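Local coordinates for protein glycosyl hyrolase, family 3 (Deinococcus radiodurans, PDB 3TEV) that probably hydrolyses O-glycosidic bonds, as a glycoside hydrolase of family 3 built on a TIM-barrel domain, at residues Leu13-Leu21 / Gln314-Arg325; Leu39-Phe50 / Glu69-Asp80. All coordinates share one frame; numbering follows the deposited sequence. Where two conformers were deposited one is given.

Contact 1: Leu13-Leu21 / Gln314-Arg325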
# COMPACT_ATOMS: atom_id res chain seq x y z
N LEU A 13 -23.84 16.26 2.63
CA LEU A 13 -24.57 15.07 3.04
C LEU A 13 -23.67 13.91 3.44
O LEU A 13 -24.15 12.94 3.99
CB LEU A 13 -25.51 14.61 1.93
CG LEU A 13 -26.53 15.67 1.56
CD1 LEU A 13 -27.42 15.18 0.44
CD2 LEU A 13 -27.33 16.06 2.77
N ASP A 14 -22.38 14.02 3.17
CA ASP A 14 -21.52 12.86 3.27
C ASP A 14 -20.12 13.30 3.73
O ASP A 14 -19.13 13.09 3.04
CB ASP A 14 -21.48 12.16 1.90
CG ASP A 14 -20.91 10.76 1.96
OD1 ASP A 14 -20.83 10.18 3.08
OD2 ASP A 14 -20.55 10.23 0.89
N PRO A 15 -20.05 13.96 4.91
CA PRO A 15 -18.73 14.43 5.37
C PRO A 15 -17.76 13.27 5.58
O PRO A 15 -18.18 12.15 5.84
CB PRO A 15 -19.03 15.17 6.68
CG PRO A 15 -20.44 14.84 7.03
CD PRO A 15 -21.15 14.33 5.83
N VAL A 16 -16.47 13.54 5.41
CA VAL A 16 -15.46 12.50 5.54
C VAL A 16 -15.36 12.06 6.99
O VAL A 16 -15.31 12.90 7.88
CB VAL A 16 -14.09 12.98 5.05
CG1 VAL A 16 -13.03 11.88 5.23
CG2 VAL A 16 -14.17 13.41 3.58
N ARG A 17 -15.35 10.77 7.23
CA ARG A 17 -15.14 10.26 8.58
C ARG A 17 -13.71 9.75 8.73
O ARG A 17 -13.12 9.29 7.77
CB ARG A 17 -16.13 9.16 8.88
CG ARG A 17 -17.56 9.62 8.72
CD ARG A 17 -18.49 8.46 8.94
NE ARG A 17 -18.45 8.06 10.34
CZ ARG A 17 -19.01 6.96 10.82
NH1 ARG A 17 -19.68 6.13 9.99
NH2 ARG A 17 -18.91 6.69 12.13
N PRO A 18 -13.17 9.82 9.96
CA PRO A 18 -11.78 9.36 10.16
C PRO A 18 -11.58 7.92 9.73
O PRO A 18 -10.56 7.61 9.18
CB PRO A 18 -11.55 9.52 11.67
CG PRO A 18 -12.89 9.84 12.27
CD PRO A 18 -13.77 10.38 11.19
N GLY A 19 -12.57 7.05 9.96
CA GLY A 19 -12.42 5.64 9.56
C GLY A 19 -12.30 5.41 8.06
O GLY A 19 -11.81 4.37 7.63
N GLN A 20 -12.74 6.38 7.25
CA GLN A 20 -12.67 6.26 5.80
C GLN A 20 -11.26 6.47 5.25
O GLN A 20 -11.00 6.30 4.05
CB GLN A 20 -13.67 7.22 5.17
CG GLN A 20 -15.14 6.85 5.52
CD GLN A 20 -16.17 7.89 5.11
OE1 GLN A 20 -15.88 9.10 5.02
NE2 GLN A 20 -17.41 7.42 4.88
N LEU A 21 -10.33 6.83 6.14
CA LEU A 21 -8.93 7.07 5.75
C LEU A 21 -7.99 6.00 6.30
O LEU A 21 -6.77 6.14 6.20
CB LEU A 21 -8.48 8.47 6.19
CG LEU A 21 -9.37 9.64 5.73
CD1 LEU A 21 -9.00 10.96 6.46
CD2 LEU A 21 -9.35 9.81 4.20
N GLN A 314 -11.26 19.42 5.84
CA GLN A 314 -12.33 18.75 5.11
C GLN A 314 -12.12 18.65 3.60
O GLN A 314 -12.37 17.61 3.03
CB GLN A 314 -13.72 19.34 5.47
CG GLN A 314 -14.46 18.63 6.70
CD GLN A 314 -14.74 17.09 6.52
OE1 GLN A 314 -15.22 16.63 5.46
NE2 GLN A 314 -14.45 16.30 7.56
N ALA A 315 -11.66 19.72 2.95
CA ALA A 315 -11.46 19.68 1.50
C ALA A 315 -10.33 18.72 1.13
O ALA A 315 -10.45 17.92 0.20
CB ALA A 315 -11.19 21.09 0.94
N ALA A 316 -9.23 18.78 1.89
CA ALA A 316 -8.10 17.91 1.67
C ALA A 316 -8.51 16.44 1.85
O ALA A 316 -8.19 15.59 1.00
CB ALA A 316 -6.94 18.28 2.60
N VAL A 317 -9.23 16.12 2.93
CA VAL A 317 -9.59 14.72 3.15
C VAL A 317 -10.68 14.22 2.18
O VAL A 317 -10.76 13.01 1.88
CB VAL A 317 -9.91 14.36 4.63
CG1 VAL A 317 -8.67 14.58 5.51
CG2 VAL A 317 -11.11 15.13 5.14
N ALA A 318 -11.50 15.14 1.68
CA ALA A 318 -12.49 14.82 0.65
C ALA A 318 -11.77 14.32 -0.60
O ALA A 318 -12.17 13.31 -1.20
CB ALA A 318 -13.42 16.04 0.34
N THR A 319 -10.70 15.01 -0.98
CA THR A 319 -9.88 14.63 -2.12
C THR A 319 -9.26 13.23 -1.90
O THR A 319 -9.28 12.38 -2.79
CB THR A 319 -8.75 15.68 -2.35
OG1 THR A 319 -9.34 16.97 -2.58
CG2 THR A 319 -7.87 15.32 -3.56
N LYS A 320 -8.73 12.98 -0.71
CA LYS A 320 -8.16 11.67 -0.40
C LYS A 320 -9.23 10.58 -0.50
O LYS A 320 -9.00 9.56 -1.12
CB LYS A 320 -7.50 11.64 0.98
CG LYS A 320 -6.37 12.67 1.19
CD LYS A 320 -6.00 12.72 2.71
CE LYS A 320 -5.02 13.83 3.03
NZ LYS A 320 -3.76 13.66 2.23
N ARG A 321 -10.40 10.82 0.08
CA ARG A 321 -11.47 9.82 0.03
C ARG A 321 -11.94 9.51 -1.39
O ARG A 321 -12.22 8.35 -1.72
CB ARG A 321 -12.66 10.20 0.94
CG ARG A 321 -13.69 9.08 1.05
CD ARG A 321 -14.90 9.44 1.94
NE ARG A 321 -15.66 10.52 1.33
CZ ARG A 321 -16.72 11.13 1.87
NH1 ARG A 321 -17.18 10.79 3.07
NH2 ARG A 321 -17.32 12.09 1.17
N GLU A 322 -12.07 10.55 -2.22
CA GLU A 322 -12.44 10.38 -3.61
C GLU A 322 -11.43 9.54 -4.42
O GLU A 322 -11.84 8.78 -5.29
CB GLU A 322 -12.67 11.75 -4.28
CG GLU A 322 -12.93 11.72 -5.83
CD GLU A 322 -14.08 10.76 -6.28
OE1 GLU A 322 -15.04 10.51 -5.48
OE2 GLU A 322 -14.03 10.27 -7.45
N ARG A 323 -10.14 9.66 -4.14
CA ARG A 323 -9.16 8.76 -4.76
C ARG A 323 -9.43 7.30 -4.40
O ARG A 323 -9.33 6.40 -5.26
CB ARG A 323 -7.74 9.12 -4.35
CG ARG A 323 -7.25 10.39 -5.01
CD ARG A 323 -5.75 10.52 -4.88
NE ARG A 323 -5.28 11.81 -5.39
CZ ARG A 323 -5.01 12.87 -4.63
NH1 ARG A 323 -5.14 12.82 -3.30
NH2 ARG A 323 -4.60 13.99 -5.22
N LEU A 324 -9.81 7.08 -3.14
CA LEU A 324 -10.09 5.74 -2.65
C LEU A 324 -11.37 5.22 -3.28
O LEU A 324 -11.48 4.06 -3.63
CB LEU A 324 -10.23 5.76 -1.13
CG LEU A 324 -8.97 6.14 -0.35
CD1 LEU A 324 -9.21 6.18 1.18
CD2 LEU A 324 -7.83 5.20 -0.69
N ARG A 325 -12.34 6.12 -3.43
CA ARG A 325 -13.60 5.76 -3.99
C ARG A 325 -13.49 5.51 -5.49
O ARG A 325 -14.09 4.57 -5.99
CB ARG A 325 -14.64 6.80 -3.59
CG ARG A 325 -15.52 6.26 -2.48
CD ARG A 325 -15.61 7.03 -1.20
NE ARG A 325 -16.76 7.88 -1.16
CZ ARG A 325 -17.57 8.08 -0.11
NH1 ARG A 325 -17.42 7.45 1.05
NH2 ARG A 325 -18.56 8.92 -0.24

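Contact 2: Leu39-Phe50 / Glu69-Asp80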
# COMPACT_ATOMS: atom_id res chain seq x y z
N LEU A 39 -16.62 -2.25 12.31
CA LEU A 39 -16.49 -1.69 10.96
C LEU A 39 -17.62 -0.70 10.63
O LEU A 39 -17.38 0.38 10.09
CB LEU A 39 -16.49 -2.81 9.92
CG LEU A 39 -15.28 -3.75 9.93
CD1 LEU A 39 -15.58 -5.06 9.17
CD2 LEU A 39 -14.03 -3.05 9.39
N ARG A 40 -18.84 -1.08 10.97
CA ARG A 40 -20.00 -0.30 10.65
C ARG A 40 -19.99 0.99 11.49
O ARG A 40 -20.15 2.09 10.95
CB ARG A 40 -21.24 -1.14 10.93
CG ARG A 40 -22.39 -0.84 10.04
CD ARG A 40 -23.60 -1.73 10.40
NE ARG A 40 -23.66 -3.01 9.68
CZ ARG A 40 -23.99 -3.12 8.39
NH1 ARG A 40 -24.24 -2.03 7.66
NH2 ARG A 40 -24.05 -4.31 7.82
N GLU A 41 -19.73 0.86 12.78
CA GLU A 41 -19.66 2.00 13.71
C GLU A 41 -18.73 3.14 13.23
O GLU A 41 -19.10 4.29 13.34
CB GLU A 41 -19.20 1.50 15.08
CG GLU A 41 -19.09 2.56 16.15
CD GLU A 41 -18.98 1.98 17.56
OE1 GLU A 41 -18.32 0.92 17.74
OE2 GLU A 41 -19.56 2.60 18.48
N HIS A 42 -17.56 2.80 12.70
CA HIS A 42 -16.58 3.80 12.31
C HIS A 42 -16.54 4.06 10.81
O HIS A 42 -15.77 4.91 10.36
CB HIS A 42 -15.17 3.40 12.83
CG HIS A 42 -15.11 3.26 14.32
ND1 HIS A 42 -15.25 4.34 15.17
CD2 HIS A 42 -15.00 2.17 15.11
CE1 HIS A 42 -15.20 3.92 16.42
NE2 HIS A 42 -15.05 2.61 16.41
N GLY A 43 -17.36 3.34 10.05
CA GLY A 43 -17.39 3.46 8.59
C GLY A 43 -16.05 3.10 7.96
O GLY A 43 -15.62 3.73 6.99
N ILE A 44 -15.37 2.10 8.50
CA ILE A 44 -14.05 1.76 8.01
C ILE A 44 -14.20 1.34 6.52
O ILE A 44 -15.08 0.58 6.19
CB ILE A 44 -13.45 0.60 8.83
CG1 ILE A 44 -13.34 0.96 10.33
CG2 ILE A 44 -12.14 0.09 8.21
CD1 ILE A 44 -12.19 1.79 10.68
N GLY A 45 -13.36 1.85 5.65
CA GLY A 45 -13.55 1.57 4.23
C GLY A 45 -12.50 0.64 3.64
O GLY A 45 -12.61 0.27 2.47
N ALA A 46 -11.50 0.25 4.42
CA ALA A 46 -10.44 -0.57 3.87
C ALA A 46 -9.92 -1.57 4.88
O ALA A 46 -9.76 -1.24 6.06
CB ALA A 46 -9.32 0.30 3.32
N VAL A 47 -9.66 -2.80 4.43
CA VAL A 47 -9.09 -3.85 5.26
C VAL A 47 -8.02 -4.60 4.49
O VAL A 47 -8.13 -4.77 3.27
CB VAL A 47 -10.14 -4.89 5.69
CG1 VAL A 47 -9.45 -6.15 6.15
CG2 VAL A 47 -11.03 -4.33 6.79
N CYS A 48 -6.97 -5.04 5.18
CA CYS A 48 -5.93 -5.85 4.55
C CYS A 48 -5.98 -7.21 5.21
O CYS A 48 -6.08 -7.30 6.44
CB CYS A 48 -4.54 -5.23 4.67
SG CYS A 48 -3.30 -6.18 3.67
N LEU A 49 -5.95 -8.26 4.40
CA LEU A 49 -5.98 -9.64 4.90
C LEU A 49 -4.59 -10.26 4.90
O LEU A 49 -3.78 -9.96 4.03
CB LEU A 49 -6.92 -10.49 4.07
CG LEU A 49 -8.36 -10.02 3.97
CD1 LEU A 49 -9.12 -10.89 3.00
CD2 LEU A 49 -9.05 -10.00 5.33
N PHE A 50 -4.34 -11.11 5.88
CA PHE A 50 -3.06 -11.81 6.04
C PHE A 50 -3.32 -13.30 6.29
O PHE A 50 -4.46 -13.74 6.35
CB PHE A 50 -2.28 -11.22 7.21
CG PHE A 50 -1.95 -9.77 7.05
CD1 PHE A 50 -0.76 -9.37 6.44
CD2 PHE A 50 -2.84 -8.78 7.47
CE1 PHE A 50 -0.47 -8.01 6.26
CE2 PHE A 50 -2.56 -7.43 7.31
CZ PHE A 50 -1.37 -7.04 6.70
N GLU A 69 -20.59 -6.85 2.30
CA GLU A 69 -21.95 -6.57 2.77
C GLU A 69 -21.93 -5.51 3.88
O GLU A 69 -22.73 -4.58 3.86
CB GLU A 69 -22.65 -7.85 3.22
CG GLU A 69 -23.98 -7.62 3.94
CD GLU A 69 -25.05 -7.02 3.04
OE1 GLU A 69 -24.95 -7.19 1.80
OE2 GLU A 69 -26.00 -6.40 3.56
N VAL A 70 -20.99 -5.64 4.82
CA VAL A 70 -20.87 -4.71 5.93
C VAL A 70 -20.34 -3.34 5.48
O VAL A 70 -20.89 -2.33 5.85
CB VAL A 70 -20.00 -5.31 7.06
CG1 VAL A 70 -19.81 -4.32 8.23
CG2 VAL A 70 -20.62 -6.60 7.56
N MSE A 71 -19.30 -3.32 4.65
CA MSE A 71 -18.61 -2.08 4.29
C MSE A 71 -19.24 -1.30 3.12
O MSE A 71 -19.01 -0.10 2.98
CB MSE A 71 -17.13 -2.36 4.00
CG MSE A 71 -16.38 -3.01 5.17
SE MSE A 71 -14.59 -3.64 4.65
CE MSE A 71 -13.75 -1.97 4.79
N GLY A 72 -20.02 -1.96 2.27
CA GLY A 72 -20.74 -1.27 1.20
C GLY A 72 -19.90 -1.14 -0.07
O GLY A 72 -18.79 -1.70 -0.16
N GLU A 73 -20.41 -0.39 -1.03
CA GLU A 73 -19.85 -0.38 -2.37
C GLU A 73 -18.45 0.15 -2.48
O GLU A 73 -17.77 -0.19 -3.44
CB GLU A 73 -20.74 0.42 -3.35
CG GLU A 73 -20.96 1.88 -2.93
CD GLU A 73 -21.88 2.66 -3.90
OE1 GLU A 73 -21.66 2.60 -5.13
OE2 GLU A 73 -22.80 3.35 -3.42
N HIS A 74 -18.02 0.99 -1.54
CA HIS A 74 -16.65 1.55 -1.58
C HIS A 74 -15.56 0.62 -1.00
O HIS A 74 -14.38 0.98 -0.98
CB HIS A 74 -16.63 2.91 -0.88
CG HIS A 74 -17.63 3.88 -1.43
ND1 HIS A 74 -17.71 4.17 -2.78
CD2 HIS A 74 -18.62 4.59 -0.83
CE1 HIS A 74 -18.69 5.04 -2.98
NE2 HIS A 74 -19.25 5.32 -1.82
N ALA A 75 -15.97 -0.55 -0.51
CA ALA A 75 -15.05 -1.49 0.13
C ALA A 75 -13.73 -1.66 -0.64
O ALA A 75 -13.74 -1.98 -1.83
CB ALA A 75 -15.73 -2.86 0.29
N LEU A 76 -12.62 -1.44 0.05
CA LEU A 76 -11.32 -1.90 -0.44
C LEU A 76 -10.90 -3.10 0.43
O LEU A 76 -10.71 -2.97 1.65
CB LEU A 76 -10.27 -0.79 -0.43
CG LEU A 76 -10.59 0.37 -1.39
CD1 LEU A 76 -9.80 1.67 -1.02
CD2 LEU A 76 -10.39 -0.00 -2.88
N ILE A 77 -10.81 -4.26 -0.21
CA ILE A 77 -10.44 -5.49 0.46
C ILE A 77 -9.13 -5.97 -0.15
O ILE A 77 -9.09 -6.48 -1.29
CB ILE A 77 -11.56 -6.57 0.40
CG1 ILE A 77 -12.83 -6.04 1.07
CG2 ILE A 77 -11.10 -7.83 1.16
CD1 ILE A 77 -14.14 -6.76 0.71
N ALA A 78 -8.06 -5.75 0.61
CA ALA A 78 -6.71 -5.97 0.14
C ALA A 78 -6.16 -7.26 0.74
O ALA A 78 -6.61 -7.70 1.80
CB ALA A 78 -5.80 -4.80 0.51
N ILE A 79 -5.19 -7.84 0.06
CA ILE A 79 -4.46 -8.96 0.61
C ILE A 79 -2.97 -8.71 0.39
O ILE A 79 -2.57 -8.10 -0.60
CB ILE A 79 -4.90 -10.31 -0.03
CG1 ILE A 79 -4.21 -11.50 0.68
CG2 ILE A 79 -4.63 -10.33 -1.55
CD1 ILE A 79 -4.93 -12.84 0.49
N ASP A 80 -2.15 -9.19 1.32
CA ASP A 80 -0.73 -9.13 1.12
C ASP A 80 -0.22 -10.49 0.62
O ASP A 80 0.09 -11.36 1.42
CB ASP A 80 -0.01 -8.68 2.40
CG ASP A 80 1.43 -8.23 2.14
OD1 ASP A 80 1.95 -8.46 1.01
OD2 ASP A 80 2.06 -7.64 3.05
O HOH W 1 -12.38 2.78 1.07

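Contact 1: Leu13-Leu21 / Gln314-Arg325
The guanidinium of Arg-321 lies between Val-16 CG2, over the centre of one face, and Arg-325 NH2, over the centre of the opposite face, while the backbone carbonyl of Asp-14 and the amide of Gln-20 meet its edge. End-on, NH1 and NH2 of Arg-321 both bond to the single atom Asp-14 O, NH2 at 2.8 Å. NH1 also donates to Gln-20 OE1 (2.9 Å, 161° at the hydrogen), with the amide plane turned 69° from the guanidinium. Arg-17 N reaches that same OE1 at 2.8 Å from the other face of the amide, so two bonds fix the rotation of the Gln-20 head.

The second arginine, Arg-325, lies over the face of Arg-321 opposite Val-16 and turns its edge to the carboxylate: its NH2 meets Asp-14 OD2 on the syn side at 2.6 Å in a salt bridge. Asp-14 OD1 is only a long charge partner of Arg-321. The carboxylate thus serves both arginines, Arg-325 by a direct bond and Arg-321 by charge alone.

Beside this polar group Val-16 wedges against the helix. With CG1 anti to the backbone N (chi1 179°), CG2 falls on Ala-318 CA (3.7 Å) while CB packs on Val-317 CG2. Leu-21 CD1 comes crosswise to Val-317 CG1 at 3.8 Å, and Gln-314 OE1 takes a weak bond from Val-16 N. The salt-bridge network of Asp-14, Arg-321 and Arg-325 thus ties the loop entering the first barrel strand, 22-24, to helix 314-330, the last helix of this TIM-barrel domain.

Contact 2: Leu39-Phe50 / Glu69-Asp80
Gly-45 O accepts from Leu-76 N at 3.0 Å and opens a ladder of parallel strand bonds that belongs to a beta-alpha-beta unit of the TIM barrel: strand 46-49, helix 57-71, strand 76-79. Up the ladder, Val-47 N gives to Leu-76 O, Val-47 O takes from Ala-78 N (2.8 Å, 171° at the hydrogen), Leu-49 N gives to Ala-78 O, and a longer bond from Asp-80 N to Leu-49 O ends it. Leu-76 O and Ala-78 O also receive CA-H...O contacts from Ala-46 and Cys-48.

One face of the pair carries Ala-46, Leu-76, Cys-48 and Ala-78: Ala-46 CB meets Leu-76 CB at 4.0 Å, and Cys-48 SG lies near Ala-78 CB. On the other face, toward helix 57-71, the Leu-49 and Ile-77 side chains cross obliquely, Leu-49 CD1 to Ile-77 CG2 at 4.1 Å, and Leu-60, Cys-64 and Leu-67 of that helix pack over them.

Farther out, the ends of helices 33-42 and 57-71 meet. Leu-39 CB rests on Val-70 CG1, and the guanidinium of Arg-40 places one face over Val-70 O, offset toward its rim. The selenomethionine Met-71 bends at its last torsion (chi3 81°), which turns CE toward Val-47 CG2, the two side chains at about a right angle; its closeness to the Gly-45 backbone is doubtful. Each helix leads into its strand through a glycine of positive phi, Gly-43 in a Schellman motif and Gly-72 at the start of a type I turn to Ala-75. Strand 22-24 flanks 46-49, and Asn-127 holds Ile-77 N and Ala-75 O beyond 76-79. At the C-terminal end of the pair, Phe-50 CE1 sits 3.9 Å from Asp-80 CB, with ring and carboxylate planes 64° apart.

How the contacts relate
Contact 1 lies toward the outside of the domain, its centre about 18 Å from that of the chain, and joins parts distant in sequence through arginine-centred polar bonds over a small apolar patch. Contact 2, nested in the chain between the segments of contact 1, is core along its strands, with exposed helix ends at its margin: backbone bonds and aliphatic side chains between successive strands of the barrel, with charge confined to its margins. Their centres stand about 15 Å apart, and the two touch: Arg-17 NH2 probably bonds to Glu-41 O at 2.7 Å, and Arg-325 packs on His-74. Leu-324 of contact 1 also meets Leu-76 of contact 2, so helix 314-330 borders both.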